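Local atomic coordinates of uncharacterized protein (Nitrosospira multiformis, PDB entry 3LMF), a protein that is of unknown function but probably binds copper(I) through thiols inside a four-helix bundle. Residues A[24-29]-A[51-56]; A[60-65]-A[71-76]; A[82-87]-A[99-104]. One frame throughout, in Å; residues are numbered along the deposited sequence.

Interaction 1 (A[24-29]-A[51-56])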
# COMPACT_ATOMS: atom_id res chain seq x y z
N THR A 24 -5.71 -8.13 11.22
CA THR A 24 -5.79 -9.53 11.59
C THR A 24 -5.27 -10.46 10.49
O THR A 24 -4.49 -11.36 10.76
CB THR A 24 -7.25 -9.92 11.94
OG1 THR A 24 -7.71 -9.11 13.02
CG2 THR A 24 -7.35 -11.39 12.34
N CYS A 25 -5.68 -10.25 9.25
CA CYS A 25 -5.21 -11.12 8.19
C CYS A 25 -3.70 -11.03 7.99
O CYS A 25 -3.03 -12.06 7.88
CB CYS A 25 -5.97 -10.84 6.89
SG CYS A 25 -7.73 -11.39 7.00
N LEU A 26 -3.16 -9.81 7.96
CA LEU A 26 -1.71 -9.63 7.78
C LEU A 26 -0.93 -10.25 8.94
O LEU A 26 0.03 -11.00 8.72
CB LEU A 26 -1.36 -8.14 7.70
CG LEU A 26 -0.27 -7.69 6.72
CD1 LEU A 26 0.30 -6.34 7.18
CD2 LEU A 26 0.84 -8.72 6.63
N ARG A 27 -1.35 -9.94 10.16
CA ARG A 27 -0.68 -10.45 11.35
C ARG A 27 -0.64 -11.97 11.42
O ARG A 27 0.42 -12.57 11.58
CB ARG A 27 -1.36 -9.90 12.61
CG ARG A 27 -0.81 -10.48 13.91
CD ARG A 27 -1.36 -9.73 15.13
NE ARG A 27 -2.81 -9.80 15.24
CZ ARG A 27 -3.49 -10.89 15.61
NH1 ARG A 27 -2.84 -12.00 15.92
NH2 ARG A 27 -4.81 -10.85 15.70
N MSE A 28 -1.80 -12.59 11.29
CA MSE A 28 -1.88 -14.04 11.38
C MSE A 28 -1.13 -14.76 10.26
O MSE A 28 -0.47 -15.78 10.50
CB MSE A 28 -3.34 -14.47 11.43
CG MSE A 28 -4.07 -13.77 12.55
SE MSE A 28 -5.41 -14.84 13.35
CE MSE A 28 -4.27 -15.78 14.62
N ALA A 29 -1.22 -14.23 9.05
CA ALA A 29 -0.54 -14.84 7.92
C ALA A 29 0.98 -14.78 8.09
O ALA A 29 1.67 -15.78 7.92
CB ALA A 29 -0.93 -14.13 6.64
N ASN A 51 -4.16 -11.42 0.04
CA ASN A 51 -5.09 -10.73 -0.85
C ASN A 51 -6.14 -10.04 -0.01
O ASN A 51 -6.47 -8.88 -0.22
CB ASN A 51 -5.79 -11.72 -1.79
CG ASN A 51 -4.88 -12.21 -2.90
OD1 ASN A 51 -5.23 -13.13 -3.65
ND2 ASN A 51 -3.71 -11.61 -3.02
N CYS A 52 -6.68 -10.78 0.96
CA CYS A 52 -7.69 -10.24 1.84
C CYS A 52 -7.17 -9.02 2.59
O CYS A 52 -7.86 -8.00 2.68
CB CYS A 52 -8.16 -11.31 2.83
SG CYS A 52 -9.55 -10.80 3.87
N ALA A 53 -5.95 -9.10 3.13
CA ALA A 53 -5.39 -7.95 3.84
C ALA A 53 -5.25 -6.75 2.91
O ALA A 53 -5.53 -5.61 3.29
CB ALA A 53 -4.03 -8.32 4.44
N GLU A 54 -4.82 -7.02 1.68
CA GLU A 54 -4.64 -6.00 0.65
C GLU A 54 -5.96 -5.30 0.31
O GLU A 54 -6.07 -4.09 0.42
CB GLU A 54 -4.08 -6.65 -0.62
CG GLU A 54 -3.77 -5.68 -1.75
CD GLU A 54 -2.57 -4.82 -1.47
OE1 GLU A 54 -2.15 -4.06 -2.37
OE2 GLU A 54 -2.03 -4.90 -0.34
N ILE A 55 -6.96 -6.08 -0.12
CA ILE A 55 -8.25 -5.51 -0.48
C ILE A 55 -8.88 -4.75 0.69
O ILE A 55 -9.44 -3.67 0.49
CB ILE A 55 -9.24 -6.59 -1.02
CG1 ILE A 55 -10.43 -5.92 -1.71
CG2 ILE A 55 -9.77 -7.44 0.12
CD1 ILE A 55 -10.06 -4.98 -2.86
N CYS A 56 -8.78 -5.27 1.92
CA CYS A 56 -9.37 -4.56 3.06
C CYS A 56 -8.68 -3.22 3.26
O CYS A 56 -9.32 -2.21 3.56
CB CYS A 56 -9.26 -5.39 4.34
SG CYS A 56 -10.37 -6.82 4.37
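Cys-25 and Ala-53 sit where the two backbones come nearest, CA to CA 5.4 Å, on helix segments running nearly antiparallel at 152° with their axes 8.4 Å apart at closest approach. No hydrogen bond spans the gap; the contact is apolar, made by Cys-25, Leu-26, Cys-52 and Ala-53. The methyl of Ala-53 is the wedge. Its CB lies 4.0 Å from CB of Cys-25 and 3.9 Å from the backbone N of Leu-26, so it presses on the neighbouring helix between two successive residues, while CB of Leu-26 flanks it at 4.2 Å. Leu-26 then continues to Met-50, one helical turn back from Ala-53, and to Asn-61 of the third subunit.

The sulfurs converge from the two helices by different torsions. Cys-25 SG stands beside its own backbone N (chi1 -69°), whereas Cys-52 SG is swung anti to its N (chi1 -174°), and the pair ends up 3.7 Å apart. Cys-25 also touches Cys-97, and Cys-52 touches Cys-21, making the pair part of a larger cluster of sulfurs. At that separation Cys-25 and Cys-52 are not joined by a disulfide; two buried, neighbouring thiols are consistent with the copper(I) binding expected of Csp proteins.

Interaction 2 (A[60-65]-A[71-76])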
# COMPACT_ATOMS: atom_id res chain seq x y z
N LEU A 60 -10.44 0.39 3.07
CA LEU A 60 -10.23 1.33 4.16
C LEU A 60 -9.75 2.66 3.61
O LEU A 60 -10.26 3.71 3.97
CB LEU A 60 -9.19 0.77 5.14
CG LEU A 60 -8.73 1.70 6.26
CD1 LEU A 60 -9.92 2.12 7.11
CD2 LEU A 60 -7.68 1.00 7.12
N ASN A 61 -8.75 2.63 2.73
CA ASN A 61 -8.23 3.86 2.17
C ASN A 61 -9.26 4.61 1.33
O ASN A 61 -9.33 5.83 1.39
CB ASN A 61 -6.96 3.58 1.35
CG ASN A 61 -5.77 3.21 2.23
OD1 ASN A 61 -5.85 3.28 3.46
ND2 ASN A 61 -4.66 2.82 1.60
N PHE A 62 -10.05 3.89 0.54
CA PHE A 62 -11.06 4.55 -0.28
C PHE A 62 -12.08 5.28 0.57
O PHE A 62 -12.46 6.41 0.27
CB PHE A 62 -11.75 3.54 -1.20
CG PHE A 62 -11.15 3.45 -2.56
CD1 PHE A 62 -9.81 3.11 -2.72
CD2 PHE A 62 -11.90 3.75 -3.69
CE1 PHE A 62 -9.22 3.06 -3.99
CE2 PHE A 62 -11.33 3.70 -4.97
CZ PHE A 62 -9.99 3.36 -5.12
N MSE A 63 -12.53 4.65 1.65
CA MSE A 63 -13.51 5.26 2.52
C MSE A 63 -12.89 6.39 3.34
O MSE A 63 -13.54 7.40 3.62
CB MSE A 63 -14.13 4.22 3.45
CG MSE A 63 -15.10 3.28 2.75
SE MSE A 63 -15.71 1.83 3.88
CE MSE A 63 -17.13 2.71 4.83
N LEU A 64 -11.63 6.24 3.73
CA LEU A 64 -10.98 7.30 4.49
C LEU A 64 -10.84 8.54 3.62
O LEU A 64 -11.01 9.65 4.09
CB LEU A 64 -9.60 6.85 4.98
CG LEU A 64 -9.63 5.90 6.16
CD1 LEU A 64 -8.24 5.33 6.36
CD2 LEU A 64 -10.12 6.62 7.41
N SER A 65 -10.54 8.33 2.33
CA SER A 65 -10.34 9.43 1.40
C SER A 65 -11.64 10.03 0.87
O SER A 65 -11.60 11.00 0.11
CB SER A 65 -9.49 8.96 0.22
OG SER A 65 -10.27 8.21 -0.69
N PRO A 71 -18.29 2.02 -2.55
CA PRO A 71 -19.25 0.92 -2.68
C PRO A 71 -18.75 -0.21 -3.58
O PRO A 71 -18.82 -1.38 -3.21
CB PRO A 71 -20.49 1.62 -3.26
CG PRO A 71 -20.42 2.97 -2.61
CD PRO A 71 -18.95 3.32 -2.79
N LYS A 72 -18.25 0.16 -4.75
CA LYS A 72 -17.74 -0.81 -5.72
C LYS A 72 -16.58 -1.61 -5.12
O LYS A 72 -16.56 -2.84 -5.16
CB LYS A 72 -17.28 -0.07 -6.98
CG LYS A 72 -17.08 -0.96 -8.21
CD LYS A 72 -18.42 -1.41 -8.81
CE LYS A 72 -18.22 -2.50 -9.87
NZ LYS A 72 -17.34 -2.07 -11.01
N VAL A 73 -15.60 -0.91 -4.56
CA VAL A 73 -14.45 -1.55 -3.95
C VAL A 73 -14.86 -2.47 -2.81
O VAL A 73 -14.34 -3.58 -2.67
CB VAL A 73 -13.46 -0.50 -3.40
CG1 VAL A 73 -12.39 -1.18 -2.56
CG2 VAL A 73 -12.83 0.25 -4.56
N CYS A 74 -15.81 -2.01 -2.00
CA CYS A 74 -16.28 -2.80 -0.88
C CYS A 74 -16.97 -4.09 -1.33
O CYS A 74 -16.83 -5.12 -0.68
CB CYS A 74 -17.25 -1.98 -0.01
SG CYS A 74 -16.45 -0.76 1.04
N GLY A 75 -17.69 -4.02 -2.45
CA GLY A 75 -18.36 -5.20 -2.96
C GLY A 75 -17.36 -6.30 -3.27
O GLY A 75 -17.61 -7.49 -3.02
N VAL A 76 -16.22 -5.91 -3.83
CA VAL A 76 -15.18 -6.86 -4.17
C VAL A 76 -14.52 -7.35 -2.88
O VAL A 76 -14.20 -8.53 -2.74
CB VAL A 76 -14.13 -6.22 -5.08
CG1 VAL A 76 -12.94 -7.15 -5.26
CG2 VAL A 76 -14.76 -5.89 -6.42
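Val-73 gives up the most surface to this contact, and it does so to a single neighbour, Phe-62. Its CG2 methyl hangs over one face of the phenyl ring, 4.0 Å from the ring centroid and 21° off the normal, which makes it a CH-pi contact. The methyl is displaced toward the rim, with CD2 of Phe-62 its nearest ring atom at 3.7 Å and CE2 almost as close. The two side chains meet at about a right angle. With CG1 of Val-73 anti to the backbone N (chi1 170°), CG2 falls beside that N and is the branch presented to the ring.

Phe-62 brings its ring across the gap between the helices. Ser-67 and Phe-69 of the following loop pack against this side chain, as does Glu-54 of the second subunit. Its backbone is engaged separately: where the helix ends, the carbonyl O of Phe-62 accepts a 3.0 Å hydrogen bond from Ser-65 OG, which approaches from above the carbonyl plane.

Cys-74 makes the other half of the contact. Its SG lies 3.9 Å from SE of Met-63, a selenomethionine in this crystal, whose chain is bent at its last torsion (84°). Both side chains also touch Met-111, while Cys-74 meets Cys-108 and Met-63 meets Cys-14, a gathering of thiols and methionine side chains.

The contact bridges the last turn of helix 43-64 and the first turns of helix 70-90, beside the short link joining them. Helices 8-36 and 95-112 close over the Met-63 and Cys-74 side, and the second subunit packs against Val-73 through its Val-76.

Interaction 3 (A[82-87]-A[99-104])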
# COMPACT_ATOMS: atom_id res chain seq x y z
N ASP A 82 -15.20 -13.31 2.35
CA ASP A 82 -15.97 -14.55 2.51
C ASP A 82 -15.11 -15.75 2.14
O ASP A 82 -15.14 -16.77 2.82
CB ASP A 82 -17.22 -14.56 1.64
CG ASP A 82 -18.38 -13.78 2.24
OD1 ASP A 82 -18.66 -13.94 3.45
OD2 ASP A 82 -19.02 -13.01 1.49
N ALA A 83 -14.37 -15.63 1.05
CA ALA A 83 -13.52 -16.74 0.63
C ALA A 83 -12.42 -16.97 1.67
O ALA A 83 -12.12 -18.11 2.01
CB ALA A 83 -12.93 -16.46 -0.75
N CYS A 84 -11.82 -15.89 2.18
CA CYS A 84 -10.76 -16.05 3.17
C CYS A 84 -11.29 -16.69 4.45
O CYS A 84 -10.61 -17.50 5.07
CB CYS A 84 -10.10 -14.70 3.48
SG CYS A 84 -8.68 -14.78 4.62
N ALA A 85 -12.51 -16.32 4.84
CA ALA A 85 -13.11 -16.88 6.05
C ALA A 85 -13.29 -18.39 5.92
O ALA A 85 -13.07 -19.14 6.87
CB ALA A 85 -14.47 -16.23 6.32
N LYS A 86 -13.69 -18.84 4.73
CA LYS A 86 -13.90 -20.26 4.51
C LYS A 86 -12.57 -21.01 4.50
O LYS A 86 -12.47 -22.14 4.98
CB LYS A 86 -14.64 -20.49 3.19
CG LYS A 86 -16.08 -19.99 3.24
CD LYS A 86 -16.83 -20.27 1.95
CE LYS A 86 -18.25 -19.72 1.99
NZ LYS A 86 -18.96 -19.93 0.70
N SER A 87 -11.54 -20.36 3.98
CA SER A 87 -10.21 -20.97 3.94
C SER A 87 -9.70 -21.15 5.36
O SER A 87 -9.11 -22.18 5.68
CB SER A 87 -9.25 -20.08 3.14
OG SER A 87 -7.98 -20.68 3.03
N GLN A 99 -13.92 -15.01 12.23
CA GLN A 99 -14.81 -14.00 12.80
C GLN A 99 -14.71 -12.63 12.14
O GLN A 99 -15.72 -12.05 11.72
CB GLN A 99 -14.53 -13.85 14.29
CG GLN A 99 -15.28 -12.72 14.97
CD GLN A 99 -16.54 -13.19 15.69
OE1 GLN A 99 -17.46 -13.73 15.07
NE2 GLN A 99 -16.58 -12.99 17.01
N THR A 100 -13.49 -12.11 12.05
CA THR A 100 -13.27 -10.79 11.48
C THR A 100 -13.58 -10.75 9.98
O THR A 100 -14.09 -9.75 9.48
CB THR A 100 -11.83 -10.30 11.74
OG1 THR A 100 -11.73 -8.91 11.39
CG2 THR A 100 -10.82 -11.09 10.92
N CYS A 101 -13.27 -11.83 9.26
CA CYS A 101 -13.55 -11.85 7.84
C CYS A 101 -15.05 -11.86 7.55
O CYS A 101 -15.49 -11.29 6.56
CB CYS A 101 -12.87 -13.05 7.17
SG CYS A 101 -11.08 -12.83 6.90
N ARG A 102 -15.84 -12.50 8.42
CA ARG A 102 -17.29 -12.55 8.24
C ARG A 102 -17.92 -11.19 8.50
O ARG A 102 -18.81 -10.75 7.76
CB ARG A 102 -17.93 -13.57 9.19
CG ARG A 102 -17.67 -15.02 8.82
CD ARG A 102 -18.17 -15.96 9.91
NE ARG A 102 -17.98 -17.36 9.54
CZ ARG A 102 -18.22 -18.38 10.36
NH1 ARG A 102 -18.01 -19.63 9.94
NH2 ARG A 102 -18.65 -18.16 11.59
N GLN A 103 -17.47 -10.53 9.57
CA GLN A 103 -17.98 -9.22 9.95
C GLN A 103 -17.65 -8.20 8.86
O GLN A 103 -18.53 -7.49 8.39
CB GLN A 103 -17.36 -8.75 11.27
CG GLN A 103 -17.74 -7.31 11.65
CD GLN A 103 -16.95 -6.75 12.83
OE1 GLN A 103 -15.71 -6.66 12.79
NE2 GLN A 103 -17.66 -6.37 13.90
N CYS A 104 -16.39 -8.14 8.46
CA CYS A 104 -15.99 -7.20 7.43
C CYS A 104 -16.81 -7.39 6.16
O CYS A 104 -17.26 -6.43 5.56
CB CYS A 104 -14.49 -7.35 7.15
SG CYS A 104 -13.84 -6.20 5.91
O HOH W 1 -20.07 -12.85 6.05
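Cys-101 reaches across to helix segment 82-87 from its first side-chain atom. CB rests against the methyl of Ala-85, CB to CB 3.7 Å, and lies 4.0 Å from CA of the same alanine; the two backbones are tight here, with CA of Cys-101 5.4 Å from CA of Ala-85. From CB the chain turns to set SG beside the backbone N (chi1 -77°), and the sulfur lands 3.8 Å from SG of Cys-84, close also to that residue's CB.

The segments, antiparallel at 159° with axes 8.2 Å apart, form the last hairpin of a four-helix bundle whose core is lined with cysteines, as in the Csp copper storage proteins.

On the outward side the contact turns polar. Arg-102 lays its CG alongside Ala-85 CB at 4.2 Å, then runs on extended to a salt bridge between NH1 and Glu-89. A water ties the helices together, donating to OD1 of Asp-82 at 3.2 Å and to the carbonyl O of Arg-102 at 3.0 Å, while the other carboxylate oxygen of Asp-82 pairs with Arg-109.

How the interactions relate
Three hairpins close in turn along the chain, none nesting or crossing another. Interaction 1 closes the connection between helices 8-36 and 43-64, interaction 2 the short link from 43-64 to 70-90, and interaction 3 the turn from 70-90 to 95-112, so each helix is tied to the next. Interactions 1 and 3 lie about 11 Å apart between centres and meet in the middle of the bundle: Cys-25 SG is 3.6 Å from Cys-101 SG, and Cys-56 SG is 3.8 Å from Cys-104 SG. Interaction 2 stands off toward one end, its centre about 15 Å and 17 Å from those of interactions 1 and 3, and, like interaction 1, touches the second subunit.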